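PDB 4XFK: putative branched chain amino acid ABC transporter, periplasmic amino acid-binding protein from Brucella ovis, which probably binds leucine, isoleucine, valine, threonine and alanine in the periplasm as the substrate-capturing component of an ABC amino-acid transport system. Local coordinates for residues Gln349-Met354 and Thr381-Asp387; Phe301-Leu305 and Thr336-Ser342. The protein carries 1 engineered substitution. All blocks are in the same frame, centred on the assembly; numbering follows the deposited sequence.

Contact 1. Residues Gln349-Met354 and Thr381-Asp387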
ATOM      1  N   GLN A 349      -2.036  12.780   1.733  1.00  7.84           N
ATOM      2  CA  GLN A 349      -2.149  11.466   2.348  1.00  6.98           C
ATOM      3  C   GLN A 349      -3.630  11.161   2.576  1.00  6.87           C
ATOM      4  O   GLN A 349      -4.339  11.951   3.204  1.00  7.56           O
ATOM      5  CB  GLN A 349      -1.397  11.442   3.686  1.00  7.56           C
ATOM      6  CG  GLN A 349      -1.586  10.167   4.483  1.00  7.57           C
ATOM      7  CD  GLN A 349      -1.106   8.938   3.724  1.00  7.15           C
ATOM      8  OE1 GLN A 349       0.056   8.855   3.304  1.00  7.56           O
ATOM      9  NE2 GLN A 349      -2.002   7.976   3.538  1.00  7.26           N
ATOM     10  N   ALA A 350      -4.107  10.035   2.051  1.00  7.13           N
ATOM     11  CA  ALA A 350      -5.502   9.650   2.254  1.00  7.84           C
ATOM     12  C   ALA A 350      -5.770   9.262   3.707  1.00  7.26           C
ATOM     13  O   ALA A 350      -4.875   8.771   4.413  1.00  7.55           O
ATOM     14  CB  ALA A 350      -5.896   8.515   1.322  1.00  7.97           C
ATOM     15  N   LYS A 351      -7.009   9.506   4.134  1.00  7.27           N
ATOM     16  CA  LYS A 351      -7.496   9.194   5.475  1.00  7.69           C
ATOM     17  C   LYS A 351      -8.494   8.048   5.368  1.00  7.12           C
ATOM     18  O   LYS A 351      -9.462   8.134   4.610  1.00  7.58           O
ATOM     19  CB  LYS A 351      -8.162  10.419   6.100  1.00  9.46           C
ATOM     20  CG  LYS A 351      -8.618  10.179   7.526  1.00 11.91           C
ATOM     21  CD  LYS A 351      -8.726  11.472   8.314  1.00 18.61           C
ATOM     22  CE  LYS A 351      -9.975  12.230   7.981  1.00 21.98           C
ATOM     23  NZ  LYS A 351     -10.088  13.391   8.911  1.00 22.66           N
ATOM     24  N   PHE A 352      -8.256   6.975   6.121  1.00  6.93           N
ATOM     25  CA  PHE A 352      -9.055   5.758   6.012  1.00  7.43           C
ATOM     26  C   PHE A 352      -8.809   4.898   7.247  1.00  8.13           C
ATOM     27  O   PHE A 352      -7.790   5.053   7.912  1.00  8.49           O
ATOM     28  CB  PHE A 352      -8.655   4.980   4.750  1.00  8.36           C
ATOM     29  CG  PHE A 352      -7.168   4.852   4.571  1.00  7.24           C
ATOM     30  CD1 PHE A 352      -6.446   3.913   5.307  1.00  8.53           C
ATOM     31  CD2 PHE A 352      -6.483   5.689   3.706  1.00  7.73           C
ATOM     32  CE1 PHE A 352      -5.082   3.823   5.201  1.00  9.91           C
ATOM     33  CE2 PHE A 352      -5.105   5.597   3.584  1.00  7.57           C
ATOM     34  CZ  PHE A 352      -4.404   4.656   4.329  1.00  8.80           C
ATOM     35  N   PRO A 353      -9.741   3.985   7.558  1.00  8.59           N
ATOM     36  CA  PRO A 353      -9.533   3.090   8.700  1.00  9.33           C
ATOM     37  C   PRO A 353      -8.456   2.031   8.456  1.00  8.27           C
ATOM     38  O   PRO A 353      -8.141   1.692   7.312  1.00  8.08           O
ATOM     39  CB  PRO A 353     -10.902   2.403   8.882  1.00 11.81           C
ATOM     40  CG  PRO A 353     -11.840   3.093   7.977  1.00 13.16           C
ATOM     41  CD  PRO A 353     -11.049   3.782   6.915  1.00 10.45           C
ATOM     42  N   MET A 354      -7.902   1.515   9.553  1.00  7.83           N
ATOM     43  CA  MET A 354      -6.944   0.418   9.525  1.00  7.64           C
ATOM     44  C   MET A 354      -7.436  -0.720  10.406  1.00  7.50           C
ATOM     45  O   MET A 354      -7.991  -0.499  11.478  1.00  9.72           O
ATOM     46  CB  MET A 354      -5.571   0.896   9.999  1.00  7.81           C
ATOM     47  CG  MET A 354      -4.870   1.826   9.012  1.00  7.27           C
ATOM     48  SD  MET A 354      -4.390   1.006   7.463  1.00  7.49           S
ATOM     49  CE  MET A 354      -2.983   0.053   8.031  1.00  7.95           C
ATOM     50  N   THR A 381     -10.224   4.050  13.489  1.00 10.42           N
ATOM     51  CA  THR A 381     -10.893   4.974  12.574  1.00 10.52           C
ATOM     52  C   THR A 381      -9.865   5.719  11.727  1.00 10.04           C
ATOM     53  O   THR A 381      -8.663   5.671  11.998  1.00 10.11           O
ATOM     54  CB  THR A 381     -11.715   6.031  13.334  1.00 11.39           C
ATOM     55  OG1 THR A 381     -10.820   6.848  14.094  1.00 12.47           O
ATOM     56  CG2 THR A 381     -12.731   5.380  14.257  1.00 12.84           C
ATOM     57  N   GLY A 382     -10.341   6.405  10.692  1.00  9.88           N
ATOM     58  CA  GLY A 382      -9.490   7.267   9.889  1.00  9.68           C
ATOM     59  C   GLY A 382      -8.731   8.278  10.738  1.00 10.23           C
ATOM     60  O   GLY A 382      -7.520   8.439  10.598  1.00 10.35           O
ATOM     61  N   ASP A 383      -9.432   8.940  11.654  1.00 11.38           N
ATOM     62  CA  ASP A 383      -8.768   9.901  12.533  1.00 14.10           C
ATOM     63  C   ASP A 383      -7.706   9.244  13.424  1.00 13.43           C
ATOM     64  O   ASP A 383      -6.657   9.831  13.697  1.00 13.74           O
ATOM     65  CB  ASP A 383      -9.795  10.652  13.382  1.00 16.77           C
ATOM     66  CG  ASP A 383     -10.575  11.679  12.578  1.00 21.26           C
ATOM     67  OD1 ASP A 383     -10.016  12.203  11.591  1.00 23.36           O
ATOM     68  OD2 ASP A 383     -11.739  11.965  12.930  1.00 25.04           O
ATOM     69  N   GLU A 384      -7.978   8.024  13.874  1.00 11.24           N
ATOM     70  CA  GLU A 384      -7.026   7.288  14.692  1.00 11.71           C
ATOM     71  C   GLU A 384      -5.839   6.768  13.886  1.00 11.98           C
ATOM     72  O   GLU A 384      -4.757   6.564  14.439  1.00 15.55           O
ATOM     73  CB  GLU A 384      -7.727   6.132  15.415  1.00 12.51           C
ATOM     74  CG  GLU A 384      -8.658   6.573  16.544  1.00 13.42           C
ATOM     75  CD  GLU A 384      -9.499   5.432  17.104  1.00 14.82           C
ATOM     76  OE1 GLU A 384      -9.741   4.456  16.373  1.00 13.89           O
ATOM     77  OE2 GLU A 384      -9.929   5.505  18.278  1.00 19.25           O
ATOM     78  N   SER A 385      -6.039   6.569  12.584  1.00  9.71           N
ATOM     79  CA  SER A 385      -5.036   5.902  11.748  1.00  8.48           C
ATOM     80  C   SER A 385      -4.052   6.843  11.062  1.00  8.80           C
ATOM     81  O   SER A 385      -2.851   6.556  10.994  1.00 10.14           O
ATOM     82  CB  SER A 385      -5.715   5.026  10.688  1.00  8.44           C
ATOM     83  OG  SER A 385      -6.491   4.003  11.281  1.00  9.98           O
ATOM     84  N   ILE A 386      -4.555   7.944  10.516  1.00  9.68           N
ATOM     85  CA  ILE A 386      -3.699   8.811   9.715  1.00  9.23           C
ATOM     86  C   ILE A 386      -2.577   9.425  10.559  1.00 10.26           C
ATOM     87  O   ILE A 386      -2.787   9.796  11.718  1.00 11.62           O
ATOM     88  CB  ILE A 386      -4.524   9.898   8.977  1.00  8.82           C
ATOM     89  CG1 ILE A 386      -3.681  10.531   7.866  1.00  8.31           C
ATOM     90  CG2 ILE A 386      -5.100  10.956   9.964  1.00 11.08           C
ATOM     91  CD1 ILE A 386      -4.466  11.433   6.938  1.00  8.82           C
ATOM     92  N   ASP A 387      -1.376   9.488   9.990  1.00  9.20           N
ATOM     93  CA  ASP A 387      -0.228  10.034  10.707  1.00 10.13           C
ATOM     94  C   ASP A 387      -0.286  11.557  10.688  1.00  9.83           C
ATOM     95  O   ASP A 387      -0.974  12.137   9.853  1.00 10.36           O
ATOM     96  CB  ASP A 387       1.094   9.512  10.101  1.00 11.06           C
ATOM     97  CG  ASP A 387       1.231   9.796   8.600  1.00 12.54           C
ATOM     98  OD1 ASP A 387       0.273   9.557   7.833  1.00 12.45           O
ATOM     99  OD2 ASP A 387       2.327  10.233   8.183  1.00 14.57           O
TER
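The backbone of Phe352 passes close to the first turn of helix 382-385: its CA lies 4.2 Å from Gly382 CA, and its carbonyl O receives a CA-H...O contact from Gly382 CA at 3.4 Å, with 161° at the hydrogen. Beside this approach, Lys351 lays its CG over the Gly382 carbonyl. CG stands anti to the backbone N (chi1 -177°) and the chain bends at chi3 (78°), which carries the ammonium to Asp383; the salt bridge, Lys351 NZ to Asp383 OD1 at 2.9 Å, meets the carboxylate nearly along its C-O axis. Thr381 is the N-cap, and with Glu384 it forms a capping box: Thr381 OG1 accepts from Glu384 N at 3.1 Å, while Glu384 OE1 takes Thr381 N on its anti side. This short capped helix follows strand 373-380, an antiparallel neighbour of strand 350-360 in the mixed sheet of the periplasmic binding protein fold. Ser385 OG donates to Thr381 O from above the carbonyl plane, and Ser385 CB packs 3.7 Å from Met354 CG. Where the chain leaves the helix, the Ile386 CD1 methyl settles against the Ala350 carbonyl O at 3.7 Å and beside Gln349 CG at 4.0 Å, the two side chains running past each other in opposite directions. Gln349 NE2 donates to Ala350 O almost in its own amide plane; Gln349 OE1 accepts from Arg133, and Asp387 OD1 from Asn137.

Contact 2. Residues Phe301-Leu305 and Thr336-Ser342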
ATOM      1  N   PHE A 301      -9.753   1.042  -3.195  1.00  6.60           N
ATOM      2  CA  PHE A 301     -10.423   2.099  -2.443  1.00  7.47           C
ATOM      3  C   PHE A 301      -9.929   3.477  -2.904  1.00  7.05           C
ATOM      4  O   PHE A 301     -10.701   4.435  -3.004  1.00  6.98           O
ATOM      5  CB  PHE A 301     -10.229   1.930  -0.929  1.00  8.18           C
ATOM      6  CG  PHE A 301     -10.741   0.617  -0.363  1.00  9.18           C
ATOM      7  CD1 PHE A 301     -11.639  -0.174  -1.063  1.00 10.02           C
ATOM      8  CD2 PHE A 301     -10.298   0.171   0.877  1.00 12.02           C
ATOM      9  CE1 PHE A 301     -12.088  -1.385  -0.535  1.00 11.81           C
ATOM     10  CE2 PHE A 301     -10.755  -1.032   1.415  1.00 13.34           C
ATOM     11  CZ  PHE A 301     -11.638  -1.810   0.703  1.00 13.58           C
ATOM     12  N   GLY A 302      -8.641   3.569  -3.209  1.00  7.14           N
ATOM     13  CA  GLY A 302      -8.096   4.800  -3.734  1.00  7.24           C
ATOM     14  C   GLY A 302      -8.737   5.167  -5.050  1.00  6.83           C
ATOM     15  O   GLY A 302      -9.080   6.329  -5.282  1.00  7.04           O
ATOM     16  N   LEU A 303      -8.909   4.177  -5.919  1.00  6.43           N
ATOM     17  CA  LEU A 303      -9.543   4.441  -7.205  1.00  6.86           C
ATOM     18  C   LEU A 303     -11.038   4.702  -7.063  1.00  6.17           C
ATOM     19  O   LEU A 303     -11.620   5.381  -7.900  1.00  7.06           O
ATOM     20  CB  LEU A 303      -9.247   3.333  -8.211  1.00  7.03           C
ATOM     21  CG  LEU A 303      -7.794   3.275  -8.687  1.00  7.82           C
ATOM     22  CD1 LEU A 303      -7.542   2.013  -9.516  1.00  9.29           C
ATOM     23  CD2 LEU A 303      -7.440   4.513  -9.494  1.00  8.49           C
ATOM     24  N   GLN A 304     -11.657   4.210  -5.988  1.00  6.43           N
ATOM     25  CA  GLN A 304     -13.028   4.610  -5.671  1.00  7.11           C
ATOM     26  C   GLN A 304     -13.097   6.087  -5.292  1.00  7.50           C
ATOM     27  O   GLN A 304     -14.006   6.796  -5.723  1.00  8.37           O
ATOM     28  CB  GLN A 304     -13.638   3.732  -4.575  1.00  7.56           C
ATOM     29  CG  GLN A 304     -13.890   2.313  -5.042  1.00 11.09           C
ATOM     30  CD  GLN A 304     -14.610   1.454  -4.020  1.00 14.72           C
ATOM     31  OE1 GLN A 304     -14.890   1.895  -2.908  1.00 19.87           O
ATOM     32  NE2 GLN A 304     -14.913   0.213  -4.398  1.00 16.64           N
ATOM     33  N   LEU A 305     -12.139   6.565  -4.505  1.00  7.14           N
ATOM     34  CA  LEU A 305     -12.105   7.987  -4.189  1.00  8.29           C
ATOM     35  C   LEU A 305     -11.843   8.805  -5.448  1.00  8.33           C
ATOM     36  O   LEU A 305     -12.480   9.832  -5.666  1.00  8.73           O
ATOM     37  CB  LEU A 305     -11.052   8.295  -3.119  1.00  8.69           C
ATOM     38  CG  LEU A 305     -11.050   9.756  -2.667  1.00  9.68           C
ATOM     39  CD1 LEU A 305     -12.363  10.117  -1.989  1.00  9.20           C
ATOM     40  CD2 LEU A 305      -9.886  10.040  -1.738  1.00 13.44           C
ATOM     41  N   THR A 336     -16.416   3.448   1.178  1.00 10.83           N
ATOM     42  CA  THR A 336     -15.875   2.225   0.606  1.00 10.88           C
ATOM     43  C   THR A 336     -16.426   1.034   1.379  1.00 10.12           C
ATOM     44  O   THR A 336     -17.131   1.209   2.368  1.00 10.38           O
ATOM     45  CB  THR A 336     -14.344   2.207   0.717  1.00 11.51           C
ATOM     46  OG1 THR A 336     -13.964   1.957   2.081  1.00 10.96           O
ATOM     47  CG2 THR A 336     -13.754   3.507   0.200  1.00 13.69           C
ATOM     48  N   PRO A 337     -16.088  -0.190   0.953  1.00 10.27           N
ATOM     49  CA  PRO A 337     -16.534  -1.356   1.726  1.00 11.29           C
ATOM     50  C   PRO A 337     -15.993  -1.403   3.151  1.00 10.01           C
ATOM     51  O   PRO A 337     -16.490  -2.207   3.943  1.00 11.39           O
ATOM     52  CB  PRO A 337     -15.996  -2.528   0.907  1.00 12.62           C
ATOM     53  CG  PRO A 337     -15.990  -2.010  -0.501  1.00 12.58           C
ATOM     54  CD  PRO A 337     -15.596  -0.574  -0.386  1.00 11.42           C
ATOM     55  N   MET A 338     -15.020  -0.550   3.471  1.00 10.39           N
ATOM     56  CA  MET A 338     -14.449  -0.494   4.816  1.00 12.64           C
ATOM     57  C   MET A 338     -14.856   0.743   5.593  1.00 14.48           C
ATOM     58  O   MET A 338     -14.491   0.891   6.758  1.00 19.69           O
ATOM     59  CB  MET A 338     -12.923  -0.530   4.754  1.00 12.95           C
ATOM     60  CG  MET A 338     -12.350  -1.921   4.723  1.00 15.44           C
ATOM     61  SD  MET A 338     -12.778  -2.893   6.188  1.00 16.85           S
ATOM     62  CE  MET A 338     -12.375  -1.782   7.517  1.00 21.33           C
ATOM     63  N   GLY A 339     -15.574   1.649   4.947  1.00 13.10           N
ATOM     64  CA  GLY A 339     -15.985   2.880   5.595  1.00 14.24           C
ATOM     65  C   GLY A 339     -15.501   4.103   4.848  1.00 14.67           C
ATOM     66  O   GLY A 339     -15.206   4.049   3.650  1.00 15.61           O
ATOM     67  N   ASP A 340     -15.386   5.208   5.569  1.00 15.33           N
ATOM     68  CA  ASP A 340     -15.086   6.477   4.932  1.00 14.83           C
ATOM     69  C   ASP A 340     -13.653   6.589   4.455  1.00 12.49           C
ATOM     70  O   ASP A 340     -12.715   6.166   5.129  1.00 16.62           O
ATOM     71  CB  ASP A 340     -15.423   7.640   5.862  1.00 18.71           C
ATOM     72  CG  ASP A 340     -16.914   7.817   6.044  1.00 24.96           C
ATOM     73  OD1 ASP A 340     -17.669   7.535   5.085  1.00 26.64           O
ATOM     74  OD2 ASP A 340     -17.328   8.233   7.144  1.00 29.23           O
ATOM     75  N   TYR A 341     -13.517   7.160   3.268  1.00 10.95           N
ATOM     76  CA  TYR A 341     -12.237   7.411   2.684  0.50  9.33           C
ATOM     77  C   TYR A 341     -12.222   8.866   2.187  1.00  8.41           C
ATOM     78  O   TYR A 341     -13.163   9.302   1.514  1.00  9.75           O
ATOM     79  CB  TYR A 341     -12.110   6.417   1.552  0.50 10.40           C
ATOM     80  CG  TYR A 341     -10.746   6.255   1.013  0.50  7.74           C
ATOM     81  CD1 TYR A 341     -10.236   7.191   0.142  0.50  8.46           C
ATOM     82  CD2 TYR A 341      -9.972   5.154   1.337  0.50  8.14           C
ATOM     83  CE1 TYR A 341      -8.996   7.062  -0.379  0.50  7.62           C
ATOM     84  CE2 TYR A 341      -8.709   5.015   0.823  0.50  6.56           C
ATOM     85  CZ  TYR A 341      -8.236   5.977  -0.041  0.50  7.06           C
ATOM     86  OH  TYR A 341      -6.996   5.893  -0.589  0.50  8.10           O
ATOM     87  N   SER A 342     -11.182   9.615   2.539  1.00  7.50           N
ATOM     88  CA  SER A 342     -11.060  11.000   2.090  1.00  8.16           C
ATOM     89  C   SER A 342      -9.589  11.336   1.893  1.00  8.07           C
ATOM     90  O   SER A 342      -8.730  10.480   2.073  1.00  7.63           O
ATOM     91  CB  SER A 342     -11.722  11.963   3.078  1.00 10.54           C
ATOM     92  OG  SER A 342     -11.095  11.917   4.353  1.00 10.12           O
TER
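An apolar helix-on-hairpin contact joins residues 301-305 of helix 296-312 to the hairpin of strands 333-336 and 339-343, at the margin of the mixed sheet; the short helix and strand axes approach to 8.7 Å at 65°. The Phe301 ring packs against the turn residues Thr336, Pro337 and Met338. Thr336 CB sits over one face of it, 4.3 Å from the centroid and 21° off the normal, a CH-pi contact, while Pro337 CD meets Phe301 CE1 at 3.6 Å and Met338 CG meets Phe301 CE2 at 3.8 Å. The hairpin is closed by a type I beta turn from Thr336 to Gly339, overlaid by an ST turn. Thr336 OG1 lies over the centre of the Phe301 ring, 4.2 Å above its plane; placed between the backbone N and the carbonyl carbon (chi1 74°), it accepts from Met338 N and donates to Gly339 O at 2.9 Å, which satisfies it there. Thr336 N reaches Gly339 O from the opposite face of its plane. At the backbone angles of Gly339 a CB would collide with Met338 O, which calls for glycine. One helical turn on, Leu305 and Tyr341 cross obliquely. Tyr341 has two modelled conformers; the contacts are those of one. The Leu305 CD2 methyl touches the ring edge near its plane, 3.4 Å from Tyr341 CE1, and Leu305 CB lies almost as close to Tyr341 CD1. Phe301 O stands over the centre of one tyrosine face. The phenol runs past Gly302, whose CA is 3.5 Å from Tyr341 OH, and the hydroxyl hydrogen-bonds to Phe134 O.

Contacts 1 and 2 have centres 11 Å apart and meet through neighbouring antiparallel strands of one sheet: 339-343, on which helix 296-312 packs, and 350-360, against which helix 382-385 lies. Lys351 N probably hydrogen-bonds to Ser342 O at 2.9 Å. Ala350 carries the packing across, its CB 3.4 Å from Tyr341 OH, while Pro353 CD rests 3.4 Å from Asp340 O. The 301-305/336-342 pairing is completed in the chain before the 349-354/381-387 pairing starts. The side chains of Lys351 and Ser342 each lie about 9 Å from a bound sodium ion, too far to coordinate it; Tyr31, Gly85 and Gly116 form a sodium site in this structure.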